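PDB 5YKJ: peroxiredoxin PRX1, mitochondrial from Saccharomyces cerevisiae, which probably reduces hydroperoxides in mitochondria as a 1-Cys thiol peroxidase, its oxidised cysteine being resolved through the glutathione and thioredoxin systems. Local coordinates for residues Arg61-Ile66 / Ala162-Asp167; Val48-Lys53 / Arg151-Val156; Ser129-Val132 / Lys138-Leu141. All coordinates share one frame; numbering follows the deposited sequence.

Interaction 1 (Arg61-Ile66 / Ala162-Asp167); sequences RNVKLI and ALQLTD
The flat carboxamide of Gln164 meets the peptide group of Arg61 through its rim: Arg61 O lies almost in the amide plane, and NE2 in turn approaches within the plane of that carbonyl. Off the plane of the carboxamide, on one side, Val63 sets its CG2 4.0 Å from Gln164 NE2, the two side chains crossing at a slant. The acceptor belongs to a Schellman motif, which ends helix 55-59 with Asn62, at positive phi, as its C-prime residue before the chain enters strand 63-69 of the thioredoxin-like sheet. The donor for Arg61 O comes from a later helix, 153-169. The bond from Gln164 NE2 to Arg61 O is 2.9 Å long and nearly straight, with an N-H...O angle of 167°. Gln164 gets there by reaching out in full, its chain extended beyond CG (chi2 -178°), which bridges backbones whose nearest CA atoms, those of Arg61 and Gln164, are 8.7 Å apart. A leucine in its place would probably leave Arg61 O without this donor and take away one of the turn's ties to the helix. The side chain of Gln164 also touches Trp30 of the adjoining strand 30-36. Beyond its CB, the side chain of Arg61 leads away to salt bridges with Asp161 and Glu57. Within the helix, Leu163 O accepts twice, from Asp167 N and from Thr166 OG1; the hydroxyl sits 2.9 Å from Leu163 O, above the carbonyl plane and on the same face as Asp167 N.

Interaction 2 (Val48-Lys53 / Arg151-Val156); sequences VSAFAK and RNTSEV
The CA atoms of Phe51, on helix 46-53, and of Thr153, in the opening turn of helix 153-169, come within 7.2 Å, the nearest backbone approach of the two segments. The contact is apolar and turns on one methyl group. Thr153 CG2 sits over the centre of the Phe51 ring, about 4.3 Å above its plane, while also lying 3.9 Å from Ala50 CB, so that it nestles in the corner between the ring face and the alanine methyl. The first torsion explains this placement: with OG1 between the backbone N and the carbonyl carbon (chi1 57°), the methyl is left anti to the carbonyl carbon and directed at the other helix. Val156, one turn further on, approaches the same ring at its edge, its CG2 4.4 Å from Phe51 CZ and near the ring plane. The start of helix 153-169 is held by Asn152 in the N-cap position. Its OD1 accepts from Glu155 N at 3.1 Å, the donor standing well above the carboxamide plane. Just before the cap, Arg151 N bonds to Glu47 and Arg151 NH2 to the carbonyl oxygens of Ser35 and Arg128. Helix 46-53 follows shortly after Cys44, found here as S-hydroxycysteine and consistent with the peroxidatic cysteine of a thioredoxin-fold peroxiredoxin, which probably places the contact near the active site. Phe51 also stacks on Phe34 of strand 30-36, Val156 rests on Phe143 of strand 139-144, and Val48 turns to Trp79 and Ile83 of helix 73-87.

Interaction 3 (Ser129-Val132 / Lys138-Leu141); sequences SVFV and KIRL
Arg140 N donates to Val132 O across 2.8 Å, the shorter of the two backbone bonds here and nearly straight. The second runs back from Val132 N to Leu141 O at 3.0 Å, so a single valine is tied to two successive residues. That pattern fits a classic beta bulge, with Arg140 as the residue of helix-like backbone (psi -26°). The hairpin of strands 129-133 and 139-144 closes one side of the five-stranded thioredoxin-like sheet, with 139-144 outermost within the chain. At this end the pairing departs from plain antiparallel: the N-to-C directions of the two short strand segments make an angle of 113°. Val132 and Leu141 lie side by side and point the same way, Val132 CG2 being 4.1 Å from Leu141 CD2. Leu141 holds CG anti to its own N (chi1 -172°), which carries CD2 alongside that valine methyl. The pair meets helix 153-169, where Leu163 covers Val132 and Val159 covers Leu141. On the other face, Phe131 brings CD2 to within 4.2 Å of Ile139 CD1, a methyl that reaches the ring obliquely; Tyr108 adds an edge-to-face contact to the same ring. Arg140 passes its CB 3.7 Å from Val132 O, then bends at its second and third torsions, and its guanidinium group is shared by two carboxylates, NH1 pairing with Asp134 and NH2 with Asp167.

In the fold
Three kinds of join appear here: strand to strand, helix to helix, and helix to the turn leading into a strand. All are partly buried, but interaction 3 lies nearest the centre of the chain and has mostly buried residues, whereas in interaction 1 just one of three touching residues is buried; interaction 2 falls between them. Interaction 3 builds the sheet itself with backbone bonds. Interactions 1 and 2 use the two ends of helix 153-169: the N-terminal turn relies on apolar contacts, whereas towards the C-terminal end a side-chain amide meets a main-chain carbonyl. Their centres are about 15 Å apart, yet Leu65 packs on Phe51. The same helix also covers interaction 3.

Interaction 1 (Arg61-Ile66 / Ala162-Asp167)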
ATOM      1  N   ARG A  61      -2.478  11.985  -4.727  1.00 15.09           N
ATOM      2  CA  ARG A  61      -2.868  11.767  -3.374  1.00 16.95           C
ATOM      3  C   ARG A  61      -1.655  11.791  -2.438  1.00 14.46           C
ATOM      4  O   ARG A  61      -1.747  11.378  -1.368  1.00 13.64           O
ATOM      5  CB  ARG A  61      -3.587  10.448  -3.257  1.00 13.61           C
ATOM      6  CG  ARG A  61      -4.909  10.395  -4.026  1.00 14.71           C
ATOM      7  CD  ARG A  61      -5.385   8.987  -4.198  1.00 16.80           C
ATOM      8  NE  ARG A  61      -6.775   8.856  -4.566  1.00 15.38           N
ATOM      9  CZ  ARG A  61      -7.268   8.861  -5.792  1.00 24.73           C
ATOM     10  NH1 ARG A  61      -6.516   9.024  -6.840  1.00 14.73           N
ATOM     11  NH2 ARG A  61      -8.551   8.739  -5.935  1.00 16.35           N
ATOM     12  N   ASN A  62      -0.527  12.282  -2.924  1.00 14.17           N
ATOM     13  CA  ASN A  62       0.704  12.294  -2.145  1.00 11.05           C
ATOM     14  C   ASN A  62       1.094  10.892  -1.654  1.00 11.05           C
ATOM     15  O   ASN A  62       1.457  10.722  -0.557  1.00 12.17           O
ATOM     16  CB  ASN A  62       0.662  13.267  -0.969  1.00 14.38           C
ATOM     17  CG  ASN A  62       2.007  13.507  -0.376  1.00 17.73           C
ATOM     18  OD1 ASN A  62       2.979  13.530  -1.057  1.00 19.30           O
ATOM     19  ND2 ASN A  62       2.040  13.699   0.926  1.00 24.60           N
ATOM     20  N   VAL A  63       0.963   9.919  -2.536  1.00 11.03           N
ATOM     21  CA  VAL A  63       1.321   8.544  -2.262  1.00 11.80           C
ATOM     22  C   VAL A  63       2.446   8.071  -3.207  1.00 11.04           C
ATOM     23  O   VAL A  63       2.334   8.207  -4.357  1.00 12.56           O
ATOM     24  CB  VAL A  63       0.131   7.600  -2.457  1.00 10.10           C
ATOM     25  CG1 VAL A  63       0.525   6.177  -2.140  1.00 11.70           C
ATOM     26  CG2 VAL A  63      -1.046   8.013  -1.600  1.00 12.29           C
ATOM     27  N   LYS A  64       3.497   7.505  -2.638  1.00  9.58           N
ATOM     28  CA  LYS A  64       4.591   6.949  -3.376  1.00 12.96           C
ATOM     29  C   LYS A  64       4.470   5.419  -3.355  1.00 12.78           C
ATOM     30  O   LYS A  64       4.214   4.843  -2.358  1.00 11.20           O
ATOM     31  CB  LYS A  64       5.905   7.311  -2.746  1.00 12.96           C
ATOM     32  CG  LYS A  64       6.252   8.760  -2.909  1.00 16.76           C
ATOM     33  CD  LYS A  64       7.661   9.114  -2.531  1.00 25.22           C
ATOM     34  CE  LYS A  64       7.811  10.598  -2.692  1.00 33.48           C
ATOM     35  NZ  LYS A  64       8.418  11.279  -1.556  1.00 47.23           N
ATOM     36  N   LEU A  65       4.654   4.828  -4.522  1.00 10.22           N
ATOM     37  CA  LEU A  65       4.601   3.413  -4.716  1.00 10.69           C
ATOM     38  C   LEU A  65       6.000   2.833  -4.646  1.00  8.81           C
ATOM     39  O   LEU A  65       6.954   3.455  -4.934  1.00  8.83           O
ATOM     40  CB  LEU A  65       3.960   3.069  -6.072  1.00 10.70           C
ATOM     41  CG  LEU A  65       2.555   3.563  -6.307  1.00 13.55           C
ATOM     42  CD1 LEU A  65       2.176   3.513  -7.761  1.00 16.11           C
ATOM     43  CD2 LEU A  65       1.608   2.674  -5.564  1.00 13.36           C
ATOM     44  N   ILE A  66       6.053   1.604  -4.182  1.00 11.75           N
ATOM     45  CA  ILE A  66       7.288   0.847  -4.136  1.00  8.94           C
ATOM     46  C   ILE A  66       6.988  -0.657  -4.144  1.00  7.24           C
ATOM     47  O   ILE A  66       6.239  -1.125  -3.397  1.00  8.33           O
ATOM     48  CB  ILE A  66       8.215   1.265  -2.998  1.00 11.51           C
ATOM     49  CG1 ILE A  66       9.527   0.558  -3.119  1.00 11.90           C
ATOM     50  CG2 ILE A  66       7.566   1.039  -1.657  1.00 11.69           C
ATOM     51  CD1 ILE A  66      10.641   1.287  -2.415  1.00 16.10           C
ATOM     52  N   ALA A 162     -10.208   6.951   1.990  1.00 11.12           N
ATOM     53  CA  ALA A 162     -10.826   6.849   3.270  1.00  8.72           C
ATOM     54  C   ALA A 162      -9.852   7.158   4.393  1.00 10.34           C
ATOM     55  O   ALA A 162     -10.180   7.817   5.285  1.00  9.19           O
ATOM     56  CB  ALA A 162     -11.413   5.454   3.448  1.00  9.71           C
ATOM     57  N   LEU A 163      -8.640   6.622   4.324  1.00  8.54           N
ATOM     58  CA  LEU A 163      -7.681   6.873   5.378  1.00  9.53           C
ATOM     59  C   LEU A 163      -7.277   8.322   5.492  1.00  9.70           C
ATOM     60  O   LEU A 163      -7.142   8.832   6.555  1.00 11.69           O
ATOM     61  CB  LEU A 163      -6.413   6.037   5.170  1.00 10.76           C
ATOM     62  CG  LEU A 163      -6.523   4.542   5.468  1.00  7.32           C
ATOM     63  CD1 LEU A 163      -5.386   3.814   4.772  1.00  7.08           C
ATOM     64  CD2 LEU A 163      -6.477   4.320   6.963  1.00  8.83           C
ATOM     65  N   GLN A 164      -7.054   8.926   4.346  1.00  8.88           N
ATOM     66  CA  GLN A 164      -6.685  10.320   4.319  1.00  9.32           C
ATOM     67  C   GLN A 164      -7.810  11.198   4.831  1.00 10.33           C
ATOM     68  O   GLN A 164      -7.558  12.130   5.498  1.00 12.63           O
ATOM     69  CB  GLN A 164      -6.210  10.765   2.937  1.00 11.00           C
ATOM     70  CG  GLN A 164      -4.926  10.062   2.520  1.00 11.63           C
ATOM     71  CD  GLN A 164      -4.396  10.503   1.164  1.00 12.30           C
ATOM     72  OE1 GLN A 164      -5.104  10.974   0.339  1.00 13.70           O
ATOM     73  NE2 GLN A 164      -3.149  10.314   0.977  1.00 14.27           N
ATOM     74  N   LEU A 165      -9.011  10.862   4.439  1.00 11.37           N
ATOM     75  CA  LEU A 165     -10.168  11.609   4.878  1.00 11.71           C
ATOM     76  C   LEU A 165     -10.390  11.492   6.390  1.00 13.01           C
ATOM     77  O   LEU A 165     -10.660  12.455   7.056  1.00 14.67           O
ATOM     78  CB  LEU A 165     -11.432  11.190   4.127  1.00 12.28           C
ATOM     79  CG  LEU A 165     -12.664  12.027   4.531  1.00 21.30           C
ATOM     80  CD1 LEU A 165     -12.474  13.478   4.138  1.00 29.71           C
ATOM     81  CD2 LEU A 165     -13.880  11.415   3.913  1.00 22.00           C
ATOM     82  N   THR A 166     -10.254  10.286   6.898  1.00  9.58           N
ATOM     83  CA  THR A 166     -10.403  10.097   8.304  1.00 12.38           C
ATOM     84  C   THR A 166      -9.367  10.890   9.116  1.00 15.95           C
ATOM     85  O   THR A 166      -9.691  11.426  10.115  1.00 16.24           O
ATOM     86  CB  THR A 166     -10.377   8.605   8.752  1.00 16.66           C
ATOM     87  OG1 THR A 166      -9.144   8.016   8.474  1.00 31.82           O
ATOM     88  CG2 THR A 166     -11.396   7.872   8.119  1.00 18.85           C
ATOM     89  N   ASP A 167      -8.123  10.910   8.666  1.00 13.50           N
ATOM     90  CA  ASP A 167      -7.096  11.677   9.303  1.00 16.90           C
ATOM     91  C   ASP A 167      -7.351  13.177   9.203  1.00 22.08           C
ATOM     92  O   ASP A 167      -7.081  13.893  10.106  1.00 20.03           O
ATOM     93  CB  ASP A 167      -5.727  11.404   8.695  1.00 13.78           C
ATOM     94  CG  ASP A 167      -5.146  10.056   9.113  1.00 18.44           C
ATOM     95  OD1 ASP A 167      -5.785   9.372   9.851  1.00 16.62           O
ATOM     96  OD2 ASP A 167      -4.077   9.744   8.653  1.00 16.18           O
TER

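Interaction 2 (Val48-Lys53 / Arg151-Val156)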
ATOM      1  N   VAL A  48       1.853  -4.936 -11.407  1.00  8.76           N
ATOM      2  CA  VAL A  48       2.808  -3.887 -11.494  1.00  8.75           C
ATOM      3  C   VAL A  48       2.484  -2.964 -12.673  1.00 13.52           C
ATOM      4  O   VAL A  48       2.631  -1.818 -12.610  1.00 10.03           O
ATOM      5  CB  VAL A  48       4.278  -4.412 -11.531  1.00 11.54           C
ATOM      6  CG1 VAL A  48       5.247  -3.264 -11.581  1.00  9.21           C
ATOM      7  CG2 VAL A  48       4.616  -5.208 -10.322  1.00 12.80           C
ATOM      8  N   SER A  49       2.019  -3.565 -13.725  1.00 11.94           N
ATOM      9  CA  SER A  49       1.627  -2.804 -14.899  1.00  9.38           C
ATOM     10  C   SER A  49       0.514  -1.824 -14.558  1.00 11.55           C
ATOM     11  O   SER A  49       0.520  -0.724 -14.983  1.00 12.63           O
ATOM     12  CB  SER A  49       1.139  -3.786 -16.025  1.00 17.40           C
ATOM     13  OG  SER A  49       2.170  -4.573 -16.520  1.00 14.65           O
ATOM     14  N   ALA A  50      -0.456  -2.288 -13.802  1.00 11.66           N
ATOM     15  CA  ALA A  50      -1.565  -1.431 -13.422  1.00 11.99           C
ATOM     16  C   ALA A  50      -1.127  -0.269 -12.517  1.00 10.51           C
ATOM     17  O   ALA A  50      -1.519   0.828 -12.714  1.00 10.88           O
ATOM     18  CB  ALA A  50      -2.685  -2.250 -12.794  1.00  9.86           C
ATOM     19  N   PHE A  51      -0.292  -0.570 -11.532  1.00  9.47           N
ATOM     20  CA  PHE A  51       0.197   0.467 -10.663  1.00 10.85           C
ATOM     21  C   PHE A  51       0.994   1.472 -11.470  1.00 13.85           C
ATOM     22  O   PHE A  51       0.960   2.610 -11.201  1.00 13.14           O
ATOM     23  CB  PHE A  51       1.042  -0.110  -9.528  1.00 11.99           C
ATOM     24  CG  PHE A  51       0.230  -0.691  -8.408  1.00 11.99           C
ATOM     25  CD1 PHE A  51      -0.519   0.106  -7.602  1.00 13.13           C
ATOM     26  CD2 PHE A  51       0.250  -2.028  -8.160  1.00 18.82           C
ATOM     27  CE1 PHE A  51      -1.258  -0.452  -6.590  1.00 19.92           C
ATOM     28  CE2 PHE A  51      -0.511  -2.590  -7.148  1.00 27.07           C
ATOM     29  CZ  PHE A  51      -1.261  -1.801  -6.354  1.00 17.92           C
ATOM     30  N   ALA A  52       1.744   0.980 -12.429  1.00 11.09           N
ATOM     31  CA  ALA A  52       2.509   1.903 -13.281  1.00  9.18           C
ATOM     32  C   ALA A  52       1.609   2.835 -14.091  1.00 14.84           C
ATOM     33  O   ALA A  52       1.864   3.974 -14.191  1.00 16.40           O
ATOM     34  CB  ALA A  52       3.438   1.155 -14.228  1.00 14.60           C
ATOM     35  N   LYS A  53       0.587   2.292 -14.674  1.00  9.68           N
ATOM     36  CA  LYS A  53      -0.327   3.090 -15.464  1.00 12.35           C
ATOM     37  C   LYS A  53      -1.041   4.102 -14.608  1.00 16.43           C
ATOM     38  O   LYS A  53      -1.353   5.146 -15.052  1.00 18.22           O
ATOM     39  CB  LYS A  53      -1.431   2.276 -16.053  1.00 15.82           C
ATOM     40  CG  LYS A  53      -1.163   1.254 -17.095  1.00 40.04           C
ATOM     41  CD  LYS A  53      -2.497   1.052 -17.832  1.00 57.37           C
ATOM     42  CE  LYS A  53      -2.985  -0.352 -18.001  1.00 57.69           C
ATOM     43  NZ  LYS A  53      -2.418  -0.801 -19.276  1.00 48.81           N
ATOM     44  N   ARG A 151      -4.849  -8.376  -7.479  1.00 10.23           N
ATOM     45  CA  ARG A 151      -5.370  -7.351  -6.599  1.00 10.62           C
ATOM     46  C   ARG A 151      -6.340  -6.432  -7.328  1.00 11.43           C
ATOM     47  O   ARG A 151      -6.644  -6.623  -8.466  1.00 10.12           O
ATOM     48  CB  ARG A 151      -4.238  -6.567  -5.947  1.00  9.36           C
ATOM     49  CG  ARG A 151      -3.304  -7.412  -5.108  1.00  6.31           C
ATOM     50  CD  ARG A 151      -1.894  -6.796  -5.029  1.00 11.49           C
ATOM     51  NE  ARG A 151      -0.984  -7.524  -4.150  1.00 11.45           N
ATOM     52  CZ  ARG A 151       0.321  -7.558  -4.294  1.00  9.45           C
ATOM     53  NH1 ARG A 151       0.917  -6.906  -5.235  1.00 12.89           N
ATOM     54  NH2 ARG A 151       1.032  -8.246  -3.446  1.00 11.62           N
ATOM     55  N   ASN A 152      -6.828  -5.446  -6.589  1.00  8.96           N
ATOM     56  CA  ASN A 152      -7.778  -4.463  -7.130  1.00  9.11           C
ATOM     57  C   ASN A 152      -7.246  -3.051  -6.894  1.00 10.33           C
ATOM     58  O   ASN A 152      -7.174  -2.630  -5.818  1.00  9.26           O
ATOM     59  CB  ASN A 152      -9.133  -4.660  -6.448  1.00 11.67           C
ATOM     60  CG  ASN A 152     -10.208  -3.772  -6.999  1.00 17.72           C
ATOM     61  OD1 ASN A 152      -9.958  -2.756  -7.481  1.00 11.33           O
ATOM     62  ND2 ASN A 152     -11.408  -4.196  -6.838  1.00 24.53           N
ATOM     63  N   THR A 153      -6.847  -2.382  -7.957  1.00 11.16           N
ATOM     64  CA  THR A 153      -6.285  -1.061  -7.830  1.00 13.30           C
ATOM     65  C   THR A 153      -7.277  -0.014  -7.320  1.00 12.43           C
ATOM     66  O   THR A 153      -6.928   0.879  -6.683  1.00 11.86           O
ATOM     67  CB  THR A 153      -5.577  -0.624  -9.119  1.00 10.21           C
ATOM     68  OG1 THR A 153      -6.489  -0.685 -10.203  1.00 15.14           O
ATOM     69  CG2 THR A 153      -4.389  -1.546  -9.385  1.00 12.95           C
ATOM     70  N   SER A 154      -8.513  -0.195  -7.709  1.00 10.17           N
ATOM     71  CA  SER A 154      -9.550   0.692  -7.293  1.00 11.43           C
ATOM     72  C   SER A 154      -9.768   0.632  -5.803  1.00 11.16           C
ATOM     73  O   SER A 154     -10.038   1.592  -5.216  1.00 11.49           O
ATOM     74  CB  SER A 154     -10.845   0.437  -8.036  1.00 16.50           C
ATOM     75  OG  SER A 154     -10.676   0.798  -9.361  1.00 16.18           O
ATOM     76  N   GLU A 155      -9.686  -0.553  -5.256  1.00  8.40           N
ATOM     77  CA  GLU A 155      -9.827  -0.699  -3.833  1.00 11.47           C
ATOM     78  C   GLU A 155      -8.649  -0.073  -3.083  1.00  9.58           C
ATOM     79  O   GLU A 155      -8.843   0.472  -2.058  1.00 11.46           O
ATOM     80  CB  GLU A 155     -10.031  -2.168  -3.469  1.00 12.74           C
ATOM     81  CG  GLU A 155     -10.232  -2.446  -1.972  1.00  9.52           C
ATOM     82  CD  GLU A 155     -11.471  -1.779  -1.359  1.00  9.26           C
ATOM     83  OE1 GLU A 155     -12.244  -1.260  -2.083  1.00 10.90           O
ATOM     84  OE2 GLU A 155     -11.608  -1.876  -0.163  1.00 10.78           O
ATOM     85  N   VAL A 156      -7.444  -0.199  -3.610  1.00  9.64           N
ATOM     86  CA  VAL A 156      -6.312   0.418  -2.957  1.00  9.43           C
ATOM     87  C   VAL A 156      -6.520   1.943  -2.916  1.00  9.87           C
ATOM     88  O   VAL A 156      -6.278   2.545  -1.969  1.00 10.32           O
ATOM     89  CB  VAL A 156      -4.982   0.073  -3.685  1.00  9.35           C
ATOM     90  CG1 VAL A 156      -3.811   0.924  -3.163  1.00 11.15           C
ATOM     91  CG2 VAL A 156      -4.694  -1.410  -3.594  1.00 10.63           C
TER

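Interaction 3 (Ser129-Val132 / Lys138-Leu141)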
ATOM      1  N   SER A 129       2.153  -9.493   0.555  1.00  6.55           N
ATOM      2  CA  SER A 129       1.447  -8.471   1.281  1.00  5.89           C
ATOM      3  C   SER A 129       1.580  -7.089   0.687  1.00 10.16           C
ATOM      4  O   SER A 129       2.507  -6.786   0.071  1.00  9.23           O
ATOM      5  CB  SER A 129       1.861  -8.453   2.755  1.00  8.73           C
ATOM      6  OG  SER A 129       1.637  -9.681   3.354  1.00 10.36           O
ATOM      7  N   VAL A 130       0.555  -6.301   0.933  1.00  5.92           N
ATOM      8  CA  VAL A 130       0.530  -4.909   0.557  1.00  7.30           C
ATOM      9  C   VAL A 130       0.358  -4.115   1.857  1.00  7.48           C
ATOM     10  O   VAL A 130      -0.484  -4.385   2.597  1.00  8.26           O
ATOM     11  CB  VAL A 130      -0.610  -4.531  -0.424  1.00  8.57           C
ATOM     12  CG1 VAL A 130      -0.600  -3.032  -0.740  1.00  9.46           C
ATOM     13  CG2 VAL A 130      -0.429  -5.262  -1.728  1.00  9.38           C
ATOM     14  N   PHE A 131       1.244  -3.166   2.070  1.00  6.49           N
ATOM     15  CA  PHE A 131       1.189  -2.339   3.245  1.00  6.13           C
ATOM     16  C   PHE A 131       0.948  -0.867   2.868  1.00 10.28           C
ATOM     17  O   PHE A 131       1.659  -0.360   2.086  1.00 10.31           O
ATOM     18  CB  PHE A 131       2.542  -2.413   4.013  1.00  6.32           C
ATOM     19  CG  PHE A 131       3.010  -3.809   4.364  1.00  7.98           C
ATOM     20  CD1 PHE A 131       3.702  -4.601   3.464  1.00  6.24           C
ATOM     21  CD2 PHE A 131       2.781  -4.333   5.624  1.00  8.32           C
ATOM     22  CE1 PHE A 131       4.114  -5.850   3.791  1.00  8.75           C
ATOM     23  CE2 PHE A 131       3.219  -5.613   5.931  1.00  8.10           C
ATOM     24  CZ  PHE A 131       3.893  -6.321   5.027  1.00  6.94           C
ATOM     25  N   VAL A 132      -0.082  -0.242   3.434  1.00  6.82           N
ATOM     26  CA  VAL A 132      -0.342   1.168   3.225  1.00  6.89           C
ATOM     27  C   VAL A 132       0.246   1.872   4.437  1.00 10.42           C
ATOM     28  O   VAL A 132      -0.111   1.576   5.528  1.00  9.55           O
ATOM     29  CB  VAL A 132      -1.818   1.420   3.158  1.00  6.61           C
ATOM     30  CG1 VAL A 132      -2.093   2.903   2.974  1.00  8.71           C
ATOM     31  CG2 VAL A 132      -2.416   0.619   2.043  1.00  8.36           C
ATOM     32  N   LYS A 138       3.593   4.843   9.924  1.00  9.70           N
ATOM     33  CA  LYS A 138       2.772   3.855  10.546  1.00 12.07           C
ATOM     34  C   LYS A 138       2.099   3.027   9.495  1.00 11.35           C
ATOM     35  O   LYS A 138       1.643   3.515   8.599  1.00 10.70           O
ATOM     36  CB  LYS A 138       1.649   4.462  11.412  1.00 11.14           C
ATOM     37  CG  LYS A 138       2.158   5.357  12.484  1.00 14.85           C
ATOM     38  CD  LYS A 138       2.937   4.519  13.434  1.00 23.56           C
ATOM     39  CE  LYS A 138       3.655   5.388  14.434  1.00 51.63           C
ATOM     40  NZ  LYS A 138       3.261   5.046  15.791  1.00 61.25           N
ATOM     41  N   ILE A 139       2.049   1.717   9.720  1.00  7.83           N
ATOM     42  CA  ILE A 139       1.328   0.826   8.855  1.00  8.85           C
ATOM     43  C   ILE A 139      -0.149   1.020   9.216  1.00  8.04           C
ATOM     44  O   ILE A 139      -0.539   0.869  10.303  1.00  9.16           O
ATOM     45  CB  ILE A 139       1.743  -0.644   9.066  1.00  7.64           C
ATOM     46  CG1 ILE A 139       3.199  -0.853   8.671  1.00  8.06           C
ATOM     47  CG2 ILE A 139       0.848  -1.501   8.215  1.00  8.29           C
ATOM     48  CD1 ILE A 139       3.795  -2.168   9.125  1.00 11.59           C
ATOM     49  N   ARG A 140      -0.943   1.372   8.229  1.00  8.30           N
ATOM     50  CA  ARG A 140      -2.341   1.663   8.426  1.00  6.98           C
ATOM     51  C   ARG A 140      -3.338   0.588   7.993  1.00  9.61           C
ATOM     52  O   ARG A 140      -4.409   0.518   8.473  1.00  9.41           O
ATOM     53  CB  ARG A 140      -2.698   3.017   7.788  1.00  7.18           C
ATOM     54  CG  ARG A 140      -1.834   4.170   8.271  1.00  9.00           C
ATOM     55  CD  ARG A 140      -2.143   4.560   9.703  1.00 11.04           C
ATOM     56  NE  ARG A 140      -3.509   5.011   9.842  1.00 13.33           N
ATOM     57  CZ  ARG A 140      -3.874   6.256   9.630  1.00 12.52           C
ATOM     58  NH1 ARG A 140      -2.983   7.162   9.355  1.00 11.96           N
ATOM     59  NH2 ARG A 140      -5.132   6.588   9.721  1.00 17.36           N
ATOM     60  N   LEU A 141      -2.905  -0.198   7.044  1.00  8.49           N
ATOM     61  CA  LEU A 141      -3.728  -1.210   6.442  1.00  6.45           C
ATOM     62  C   LEU A 141      -2.837  -2.218   5.747  1.00  7.14           C
ATOM     63  O   LEU A 141      -1.900  -1.846   5.196  1.00  8.63           O
ATOM     64  CB  LEU A 141      -4.662  -0.545   5.402  1.00  7.81           C
ATOM     65  CG  LEU A 141      -5.786  -1.325   4.723  1.00  9.48           C
ATOM     66  CD1 LEU A 141      -6.996  -0.444   4.388  1.00 11.15           C
ATOM     67  CD2 LEU A 141      -5.312  -1.945   3.419  1.00 10.94           C
TER